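Local coordinates for DNA repair protein XRCC1 (Mus musculus, PDB 3PC6) that serves as a scaffold in DNA single-strand break repair, assembling repair protein complexes, and dimerises here through its second BRCT domain, at the interface of chains A and B. Coordinates in Å, arbitrary orientation; residue numbers count along the deposited sequence, not the author numbering. Chains: chain A/B, DNA repair protein XRCC1.

The interface of chains A and B. Residues chain A 28-29, 32-33; chain B 28-29, 32-33.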
loop_
_atom_site.group_PDB
_atom_site.type_symbol
_atom_site.label_atom_id
_atom_site.label_comp_id
_atom_site.label_asym_id
_atom_site.label_seq_id
_atom_site.Cartn_x
_atom_site.Cartn_y
_atom_site.Cartn_z
ATOM N N ILE A 28 3.742 -1.273 6.613
ATOM C CA ILE A 28 2.746 -1.081 5.559
ATOM C C ILE A 28 3.308 -1.565 4.236
ATOM O O ILE A 28 2.637 -2.262 3.477
ATOM C CB ILE A 28 2.313 0.394 5.454
ATOM C CG1 ILE A 28 1.506 0.787 6.697
ATOM C CG2 ILE A 28 1.503 0.630 4.176
ATOM C CD1 ILE A 28 1.295 2.289 6.840
ATOM N N ARG A 29 4.562 -1.220 3.968
ATOM C CA ARG A 29 5.172 -1.645 2.722
ATOM C C ARG A 29 5.144 -3.158 2.532
ATOM O O ARG A 29 4.709 -3.635 1.489
ATOM C CB ARG A 29 6.598 -1.111 2.578
ATOM C CG ARG A 29 7.193 -1.453 1.216
ATOM C CD ARG A 29 8.610 -0.927 1.066
ATOM N NE ARG A 29 9.167 -1.326 -0.221
ATOM C CZ ARG A 29 10.453 -1.235 -0.536
ATOM N NH1 ARG A 29 11.319 -0.768 0.353
ATOM N NH2 ARG A 29 10.874 -1.620 -1.731
ATOM N N THR A 32 1.456 -4.775 2.431
ATOM C CA THR A 32 0.858 -4.448 1.141
ATOM C C THR A 32 1.506 -5.240 -0.012
ATOM O O THR A 32 0.812 -5.827 -0.846
ATOM C CB THR A 32 0.998 -2.938 0.871
ATOM O OG1 THR A 32 0.393 -2.203 1.950
ATOM C CG2 THR A 32 0.332 -2.554 -0.453
ATOM N N ALA A 33 2.836 -5.253 -0.038
ATOM C CA ALA A 33 3.596 -5.921 -1.091
ATOM C C ALA A 33 3.263 -7.399 -1.211
ATOM O O ALA A 33 3.228 -7.938 -2.313
ATOM C CB ALA A 33 5.100 -5.733 -0.870
ATOM N N ILE B 28 -2.054 0.356 -6.032
ATOM C CA ILE B 28 -1.567 0.681 -4.699
ATOM C C ILE B 28 -0.484 -0.325 -4.303
ATOM O O ILE B 28 0.552 0.048 -3.772
ATOM C CB ILE B 28 -2.712 0.662 -3.671
ATOM C CG1 ILE B 28 -3.621 1.877 -3.871
ATOM C CG2 ILE B 28 -2.167 0.668 -2.260
ATOM C CD1 ILE B 28 -4.982 1.732 -3.150
ATOM N N ARG B 29 -0.725 -1.601 -4.589
ATOM C CA ARG B 29 0.234 -2.657 -4.254
ATOM C C ARG B 29 1.603 -2.467 -4.905
ATOM O O ARG B 29 2.630 -2.534 -4.227
ATOM C CB ARG B 29 -0.331 -4.036 -4.605
ATOM C CG ARG B 29 0.557 -5.193 -4.202
ATOM C CD ARG B 29 -0.044 -6.537 -4.596
ATOM N NE ARG B 29 0.874 -7.601 -4.220
ATOM C CZ ARG B 29 0.798 -8.867 -4.619
ATOM N NH1 ARG B 29 -0.173 -9.264 -5.429
ATOM N NH2 ARG B 29 1.708 -9.739 -4.197
ATOM N N THR B 32 3.364 0.899 -3.844
ATOM C CA THR B 32 3.866 0.727 -2.477
ATOM C C THR B 32 5.042 -0.252 -2.421
ATOM O O THR B 32 6.046 0.022 -1.768
ATOM C CB THR B 32 2.757 0.234 -1.523
ATOM O OG1 THR B 32 1.637 1.122 -1.584
ATOM C CG2 THR B 32 3.269 0.174 -0.072
ATOM N N ALA B 33 4.912 -1.388 -3.105
ATOM C CA ALA B 33 5.942 -2.428 -3.045
ATOM C C ALA B 33 7.300 -1.916 -3.513
ATOM O O ALA B 33 8.330 -2.338 -2.999
ATOM C CB ALA B 33 5.532 -3.650 -3.844
#
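The guanidinium of A:Arg29 meets B:Ala33 edge-on: the backbone carbonyl oxygen O of B:Ala33 lies in the guanidinium plane, at the edge formed by NE and NH2, and takes a hydrogen bond from each. NH2 of A:Arg29 is 2.9 Å from O of B:Ala33, the bond bent to 151° at the hydrogen, with NE of A:Arg29 slightly farther at 3.1 Å. Both nitrogens reach this oxygen from the same face of the carbonyl, NE well above its plane and NH2 tilted less. The two-fold axis repeats the fork, with B:Arg29 gripping the O of A:Ala33. Each acceptor belongs to the last residue of helix 23-33, where the helix dipole would probably make the carbonyl a more attractive mate for a positive group. The arginine gets there on a stretched chain: CG stands anti to the backbone N (chi1 -175°) and the chain runs extended to NE, passing CG of A:Arg29 within 3.5 Å of the O of B:Thr32. An alanine in place of A:Arg29 is likely to leave the carbonyl of B:Ala33 without its two donors and open a gap where the arginine chain lies beside O of B:Thr32.

Between the two arginine forks, the paired helices of this BRCT homodimer touch through small side chains. The threonines cross at about a right angle, and CG2 of A:Thr32 packs 3.8 Å from CA of B:Arg29. The hydroxyl OG1 of A:Thr32 turns back to its own helix and donates to O of A:Ile28 at 2.7 Å, a bond that would help hold the methyl towards the partner. Across the two-fold axis, CB of A:Ala33 meets CB of B:Ala33 at 3.7 Å.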